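Local structure of possible TctC subunit of the Tripartite Tricarboxylate Transport(TTT) Family (6HKE) at residues Ala34-Ala39 against Arg269-Asp274; Lys43-Pro48 against Val252-Ala257; Ala258-Leu263 against Glu283-Val288. The protein binds malate as the periplasmic substrate-binding component of a tripartite tricarboxylate transporter, probably delivering this C4-dicarboxylate to its membrane partners for uptake. The protein carries 2 engineered substitutions. All blocks are in the same frame, centred on the assembly; numbering follows the deposited sequence.

Overall arrangement
From the N terminus, helix 29-45 and the turn after it supply the first partner of two contacts: Ala34-Ala39 for interaction 1, then Lys43-Pro48 for interaction 2. The chain next builds the strands and helices of both lobes before helix 249-263 returns and closes interaction 2, a loop nested inside the larger one of interaction 1. Interaction 3 opens on the following turns of that helix, at Ala258-Leu263. Helix 266-274 then closes interaction 1, and the short loop of interaction 3 shuts last, at Glu283-Val288, so these two cross. Interactions 1 and 2 tie helices 266-274 and 249-263 to helix 29-45, while interaction 3 ties the approach to helix 287-305 to helix 249-263; Leu-263 touches both Ile-37 and Leu-272.

Interaction 1 of 3, residues Ala34-Ala39 against Arg269-Asp274; sequences ARLITA and RTRLTD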
# COMPACT_ATOMS: atom_id res chain seq x y z
N ALA A 34 -9.79 0.83 2.65
CA ALA A 34 -10.94 1.05 1.74
C ALA A 34 -12.26 0.76 2.48
O ALA A 34 -13.20 1.56 2.36
CB ALA A 34 -10.80 0.20 0.50
N ARG A 35 -12.33 -0.32 3.24
CA ARG A 35 -13.60 -0.70 3.91
C ARG A 35 -13.96 0.36 4.96
O ARG A 35 -15.15 0.71 5.09
CB ARG A 35 -13.50 -2.10 4.52
CG ARG A 35 -13.81 -3.19 3.52
CD ARG A 35 -13.57 -4.58 4.06
NE ARG A 35 -13.42 -5.45 2.90
CZ ARG A 35 -14.42 -5.91 2.17
NH1 ARG A 35 -15.68 -5.64 2.50
NH2 ARG A 35 -14.15 -6.65 1.11
N LEU A 36 -12.95 0.84 5.65
CA LEU A 36 -13.09 1.81 6.76
C LEU A 36 -13.58 3.15 6.20
O LEU A 36 -14.51 3.74 6.79
CB LEU A 36 -11.73 1.93 7.45
CG LEU A 36 -11.62 3.02 8.50
CD1 LEU A 36 -12.68 2.82 9.58
CD2 LEU A 36 -10.21 3.06 9.09
N ILE A 37 -13.00 3.62 5.09
CA ILE A 37 -13.34 4.96 4.54
C ILE A 37 -14.65 4.89 3.73
O ILE A 37 -15.55 5.76 3.95
CB ILE A 37 -12.16 5.57 3.77
CG1 ILE A 37 -11.02 5.90 4.74
CG2 ILE A 37 -12.61 6.81 3.03
CD1 ILE A 37 -9.69 6.12 4.10
N THR A 38 -14.80 3.90 2.85
CA THR A 38 -15.96 3.80 1.93
C THR A 38 -17.27 3.64 2.71
O THR A 38 -18.27 4.24 2.24
CB THR A 38 -15.77 2.70 0.87
OG1 THR A 38 -15.62 1.43 1.53
CG2 THR A 38 -14.58 3.03 -0.02
N ALA A 39 -17.29 2.91 3.83
CA ALA A 39 -18.52 2.79 4.67
C ALA A 39 -18.98 4.19 5.12
O ALA A 39 -20.19 4.48 4.98
CB ALA A 39 -18.31 1.88 5.85
N ARG A 269 -10.64 8.35 11.95
CA ARG A 269 -9.35 8.96 12.39
C ARG A 269 -8.68 8.04 13.40
O ARG A 269 -7.48 7.75 13.25
CB ARG A 269 -9.51 10.33 13.04
CG ARG A 269 -10.17 11.39 12.17
CD ARG A 269 -10.37 12.63 13.02
NE ARG A 269 -9.10 13.00 13.64
CZ ARG A 269 -8.13 13.66 13.02
NH1 ARG A 269 -8.25 14.03 11.75
NH2 ARG A 269 -7.01 13.97 13.66
N THR A 270 -9.44 7.56 14.39
CA THR A 270 -8.88 6.75 15.49
C THR A 270 -8.50 5.36 14.95
O THR A 270 -7.45 4.86 15.37
CB THR A 270 -9.79 6.75 16.72
OG1 THR A 270 -10.97 6.02 16.40
CG2 THR A 270 -10.17 8.15 17.17
N ARG A 271 -9.26 4.78 14.01
CA ARG A 271 -8.89 3.45 13.44
C ARG A 271 -7.62 3.60 12.60
O ARG A 271 -6.63 2.88 12.85
CB ARG A 271 -10.04 2.80 12.68
CG ARG A 271 -10.90 1.84 13.51
CD ARG A 271 -12.34 1.81 13.00
NE ARG A 271 -13.07 0.54 13.01
CZ ARG A 271 -13.01 -0.44 12.09
NH1 ARG A 271 -13.76 -1.52 12.22
NH2 ARG A 271 -12.18 -0.36 11.07
N LEU A 272 -7.60 4.56 11.68
CA LEU A 272 -6.39 4.81 10.85
C LEU A 272 -5.18 5.03 11.76
O LEU A 272 -4.18 4.31 11.58
CB LEU A 272 -6.63 6.02 9.94
CG LEU A 272 -7.46 5.75 8.69
CD1 LEU A 272 -7.73 7.06 7.96
CD2 LEU A 272 -6.76 4.77 7.76
N THR A 273 -5.25 5.98 12.70
CA THR A 273 -4.08 6.46 13.49
C THR A 273 -3.65 5.39 14.50
O THR A 273 -2.42 5.29 14.74
CB THR A 273 -4.33 7.85 14.10
OG1 THR A 273 -5.43 7.80 15.01
CG2 THR A 273 -4.59 8.91 13.05
N ASP A 274 -4.58 4.59 15.04
CA ASP A 274 -4.25 3.46 15.97
C ASP A 274 -3.40 2.39 15.25
O ASP A 274 -2.70 1.61 15.93
CB ASP A 274 -5.49 2.75 16.51
CG ASP A 274 -6.23 3.49 17.61
OD1 ASP A 274 -5.59 4.35 18.29
OD2 ASP A 274 -7.44 3.22 17.77
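Leu-36 of helix 29-45 sets its CD1 against Arg-271 of helix 266-274 and its CD2 against both Arg-271 and Leu-272. CD2 makes most of the contact with Leu-272, lying 3.9 Å from CG of Leu-272, and it is also 3.6 Å from CB of Arg-271. Because CG stands anti to the backbone N (chi1 172°) and CB points toward the other helix, both methyls are carried in between the helices. Ile-37 joins only with the end of its chain, its CD1 coming to 4.4 Å from CD1 of Leu-272. Branched aliphatic chains suit these three places, which are buried.

Where the contact opens to solvent, an arginine takes over. Arg-271 offers an apolar surface with its methylenes, its CD lying 3.6 Å from CD1 of Leu-36. The same methyl meets the guanidinium obliquely, 3.5 Å from NH2 of Arg-271, so that Leu-36 is bordered by this one side chain from CB out to its charged end. That residue is exposed, and its NE has a long, weak ion pair with Asp-267.

The two segments run nearly antiparallel (164°), and their axes come no closer than 10.8 Å, so only side chains meet. Helix 29-45 is the connection of a beta-alpha-beta crossover between parallel strands 18-22 and 49-53, and helix 266-274 packs against it from outside the sheet. The contact thus belongs to an alpha/beta lobe of a type II periplasmic binding protein.

Interaction 2 of 3, residues Lys43-Pro48 against Val252-Ala257; sequences KTLGQP and VAKLNA
Leu-45 and Leu-255 set their side chains at about a right angle, so that the forked end of one is presented to a single methyl of the other. CD2 of Leu-255 is that methyl, 3.8 Å from CD1 of Leu-45 and 4.0 Å from its CD2. Neither leucine aims its CB straight at the partner, and that of Leu-255 even points away; in both, CG lies anti to the carbonyl carbon (chi1 -60° in Leu-45), and the chain ends swing back to meet. Leucine fits here because its branch lies far enough out to reach across from a CB that does not face the partner. Around the pair, Pro-14 and Ala-258 also touch Leu-45, while Phe-13 and Val-105 touch Leu-255.

The contact sits at the C-terminal end of helix 29-45, the crossover helix that leads from strand 18-22 to the parallel strand 49-53. Gly-46, the first residue to leave the helical conformation, has a positive phi of 83°, which a residue without a side chain adopts easily, and the chain then turns so that Pro-48 joins Val-18 by backbone hydrogen bonding.

Lys-254 reaches across to this helix end. Its CG passes 4.1 Å from CD2 of Leu-45, and the chain, bent at chi2, chi3 and chi4, curls its amino group round to the last carbonyls. NZ lies 3.3 Å from O of Thr-44 and 3.7 Å from O of Leu-45, where a positive charge would probably be welcome beside the negative end of the helix dipole. Thr-44 directs its CB toward helix 249-263 and is partly exposed, a place where a small chain with both a methyl and a hydroxyl serves well; its OG1 makes a weak hydrogen bond with NE of Arg-261.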
# COMPACT_ATOMS: atom_id res chain seq x y z
N LYS A 43 -22.62 8.13 3.64
CA LYS A 43 -23.37 9.23 4.32
C LYS A 43 -23.40 10.50 3.47
O LYS A 43 -24.40 11.23 3.53
CB LYS A 43 -22.77 9.54 5.69
CG LYS A 43 -22.88 8.39 6.68
CD LYS A 43 -22.44 8.77 8.08
CE LYS A 43 -22.43 7.58 9.02
NZ LYS A 43 -21.52 7.80 10.17
N THR A 44 -22.36 10.77 2.69
CA THR A 44 -22.32 11.96 1.80
C THR A 44 -22.96 11.61 0.46
O THR A 44 -23.65 12.46 -0.11
CB THR A 44 -20.88 12.48 1.68
OG1 THR A 44 -20.47 12.71 3.02
CG2 THR A 44 -20.75 13.75 0.87
N LEU A 45 -22.74 10.41 -0.06
CA LEU A 45 -23.19 10.06 -1.43
C LEU A 45 -24.69 9.76 -1.46
O LEU A 45 -25.27 9.98 -2.52
CB LEU A 45 -22.36 8.87 -1.92
CG LEU A 45 -20.86 9.12 -2.00
CD1 LEU A 45 -20.16 7.90 -2.55
CD2 LEU A 45 -20.54 10.35 -2.85
N GLY A 46 -25.28 9.22 -0.39
CA GLY A 46 -26.71 8.85 -0.34
C GLY A 46 -26.97 7.48 -0.96
O GLY A 46 -28.14 7.08 -1.06
N GLN A 47 -25.91 6.76 -1.32
CA GLN A 47 -26.00 5.38 -1.86
C GLN A 47 -24.95 4.53 -1.16
O GLN A 47 -23.89 5.00 -0.77
CB GLN A 47 -25.81 5.38 -3.39
CG GLN A 47 -26.99 5.95 -4.16
CD GLN A 47 -28.21 5.06 -4.20
OE1 GLN A 47 -28.15 3.85 -3.99
NE2 GLN A 47 -29.36 5.66 -4.48
N PRO A 48 -25.20 3.21 -0.98
CA PRO A 48 -24.19 2.35 -0.37
C PRO A 48 -22.98 2.17 -1.30
O PRO A 48 -23.07 2.40 -2.51
CB PRO A 48 -24.97 1.06 -0.11
CG PRO A 48 -26.01 1.04 -1.18
CD PRO A 48 -26.40 2.49 -1.39
N VAL A 252 -16.32 13.71 -9.66
CA VAL A 252 -15.03 13.64 -8.92
C VAL A 252 -15.10 14.55 -7.68
O VAL A 252 -14.64 14.10 -6.62
CB VAL A 252 -13.83 13.99 -9.83
CG1 VAL A 252 -12.54 14.01 -9.03
CG2 VAL A 252 -13.73 13.01 -10.98
N ALA A 253 -15.66 15.77 -7.79
CA ALA A 253 -15.74 16.74 -6.66
C ALA A 253 -16.55 16.13 -5.50
O ALA A 253 -16.11 16.21 -4.34
CB ALA A 253 -16.32 18.05 -7.13
N LYS A 254 -17.67 15.48 -5.81
CA LYS A 254 -18.63 14.91 -4.83
C LYS A 254 -17.98 13.69 -4.17
O LYS A 254 -18.18 13.52 -2.95
CB LYS A 254 -19.94 14.57 -5.53
CG LYS A 254 -21.03 13.99 -4.63
CD LYS A 254 -22.41 14.50 -4.98
CE LYS A 254 -23.52 13.50 -4.73
NZ LYS A 254 -23.81 13.32 -3.29
N LEU A 255 -17.27 12.86 -4.93
CA LEU A 255 -16.59 11.67 -4.34
C LEU A 255 -15.51 12.19 -3.41
O LEU A 255 -15.43 11.72 -2.27
CB LEU A 255 -16.01 10.79 -5.45
CG LEU A 255 -17.05 9.97 -6.22
CD1 LEU A 255 -16.42 9.27 -7.41
CD2 LEU A 255 -17.73 8.97 -5.30
N ASN A 256 -14.76 13.19 -3.87
CA ASN A 256 -13.61 13.75 -3.12
C ASN A 256 -14.10 14.30 -1.77
O ASN A 256 -13.43 14.09 -0.74
CB ASN A 256 -12.92 14.84 -3.93
CG ASN A 256 -11.85 15.52 -3.14
OD1 ASN A 256 -12.13 16.49 -2.46
ND2 ASN A 256 -10.65 14.99 -3.17
N ALA A 257 -15.21 15.02 -1.79
CA ALA A 257 -15.82 15.64 -0.59
C ALA A 257 -16.31 14.50 0.32
O ALA A 257 -16.19 14.63 1.55
CB ALA A 257 -16.92 16.60 -1.00

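Interaction 3 of 3, residues Ala258-Leu263 against Glu283-Val288; sequences AVSRAL and EQRAPV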
# COMPACT_ATOMS: atom_id res chain seq x y z
N ALA A 258 -16.84 13.42 -0.26
CA ALA A 258 -17.31 12.24 0.49
C ALA A 258 -16.11 11.63 1.23
O ALA A 258 -16.23 11.28 2.41
CB ALA A 258 -17.99 11.25 -0.42
N VAL A 259 -14.97 11.54 0.57
CA VAL A 259 -13.74 11.03 1.23
C VAL A 259 -13.41 12.00 2.37
O VAL A 259 -13.12 11.54 3.48
CB VAL A 259 -12.56 10.90 0.25
CG1 VAL A 259 -11.25 10.63 0.98
CG2 VAL A 259 -12.82 9.83 -0.78
N SER A 260 -13.45 13.30 2.09
CA SER A 260 -13.01 14.33 3.06
C SER A 260 -13.85 14.20 4.33
O SER A 260 -13.27 14.20 5.42
CB SER A 260 -13.09 15.71 2.49
OG SER A 260 -12.24 16.56 3.21
N ARG A 261 -15.17 14.11 4.19
CA ARG A 261 -16.12 14.06 5.33
C ARG A 261 -15.94 12.73 6.08
O ARG A 261 -16.07 12.73 7.33
CB ARG A 261 -17.53 14.36 4.81
CG ARG A 261 -17.68 15.82 4.39
CD ARG A 261 -18.84 16.11 3.45
NE ARG A 261 -20.09 15.83 4.14
CZ ARG A 261 -20.72 16.65 4.97
NH1 ARG A 261 -20.25 17.86 5.24
NH2 ARG A 261 -21.84 16.25 5.55
N ALA A 262 -15.62 11.64 5.35
CA ALA A 262 -15.34 10.30 5.91
C ALA A 262 -14.08 10.34 6.79
O ALA A 262 -14.09 9.79 7.93
CB ALA A 262 -15.19 9.28 4.81
N LEU A 263 -13.01 10.95 6.28
CA LEU A 263 -11.73 11.15 7.00
C LEU A 263 -11.95 11.96 8.29
O LEU A 263 -11.21 11.73 9.24
CB LEU A 263 -10.76 11.86 6.05
CG LEU A 263 -10.27 11.02 4.88
CD1 LEU A 263 -9.34 11.82 4.00
CD2 LEU A 263 -9.61 9.74 5.37
N GLU A 283 -5.11 20.28 3.54
CA GLU A 283 -4.40 20.78 2.33
C GLU A 283 -3.92 19.61 1.44
O GLU A 283 -3.39 19.90 0.34
CB GLU A 283 -3.24 21.71 2.69
CG GLU A 283 -1.97 20.99 3.12
CD GLU A 283 -1.84 20.74 4.62
OE1 GLU A 283 -2.87 20.83 5.34
OE2 GLU A 283 -0.70 20.45 5.06
N GLN A 284 -4.07 18.35 1.88
CA GLN A 284 -3.64 17.15 1.12
C GLN A 284 -4.83 16.51 0.38
O GLN A 284 -4.61 15.48 -0.28
CB GLN A 284 -3.02 16.10 2.05
CG GLN A 284 -1.58 16.37 2.48
CD GLN A 284 -1.12 15.23 3.37
OE1 GLN A 284 -1.40 15.19 4.56
NE2 GLN A 284 -0.45 14.27 2.78
N ARG A 285 -6.03 17.10 0.43
CA ARG A 285 -7.29 16.39 0.08
C ARG A 285 -7.76 16.71 -1.35
O ARG A 285 -8.59 15.94 -1.85
CB ARG A 285 -8.36 16.69 1.12
CG ARG A 285 -8.15 15.90 2.40
CD ARG A 285 -9.13 16.23 3.52
NE ARG A 285 -8.67 15.72 4.81
CZ ARG A 285 -9.41 15.67 5.91
NH1 ARG A 285 -10.66 16.11 5.93
NH2 ARG A 285 -8.89 15.18 7.01
N ALA A 286 -7.27 17.77 -2.00
CA ALA A 286 -7.58 18.06 -3.42
C ALA A 286 -7.22 16.86 -4.31
O ALA A 286 -6.25 16.13 -4.07
CB ALA A 286 -6.87 19.32 -3.85
N PRO A 287 -8.03 16.55 -5.35
CA PRO A 287 -7.66 15.52 -6.33
C PRO A 287 -6.22 15.59 -6.88
O PRO A 287 -5.63 14.54 -7.18
CB PRO A 287 -8.65 15.81 -7.47
CG PRO A 287 -9.90 16.31 -6.73
CD PRO A 287 -9.34 17.16 -5.62
N VAL A 288 -5.67 16.80 -7.04
CA VAL A 288 -4.35 17.03 -7.70
C VAL A 288 -3.22 16.60 -6.75
O VAL A 288 -2.17 16.13 -7.25
CB VAL A 288 -4.20 18.49 -8.18
CG1 VAL A 288 -3.98 19.46 -7.03
CG2 VAL A 288 -3.10 18.63 -9.22
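Ser-260 and Leu-263, on the last turns of helix 249-263, receive Arg-285 from the short link that joins a 3-10 segment to helix 287-305. It is a helix-to-loop packing contact on the alpha/beta lobe, away from the malate pocket.

Arg-285 directs its CB toward the helix and is extended from CG to NE, which brings its flat end alongside the last turns. NH1 donates to OG of Ser-260 at 3.2 Å, with a fairly straight N-H...O angle of 159°. The hydroxyl lies near the guanidinium plane, at its edge, only 15° out of it. The same oxygen is 3.1 Å from CD of Arg-285; a serine is small enough to let the chain pass this near. Leu-263 CB lies over one face of the Arg-285 guanidinium, toward its rim, 3.9 Å from NH2 of Arg-285, while CD1 of Leu-263 reaches 4.0 Å from NE of Arg-285. The two side chains pass antiparallel to each other, and leucine suits a place where a flat group meets an apolar neighbour.

The remaining polar partners come from nearby turns: NH1 also forms a salt bridge with Asp-264, and NH2 donates to the carbonyl O of Pro-280. A leucine in place of Arg-285 would probably leave the Asp-264 carboxylate without its mate and Pro-280 O and Ser-260 OG without this donor.

Bonded to a hydroxyl, a carboxylate and a carbonyl, with an aliphatic group over one face, the guanidinium is probably held from turning, and its charge is probably at least partly balanced by Asp-264.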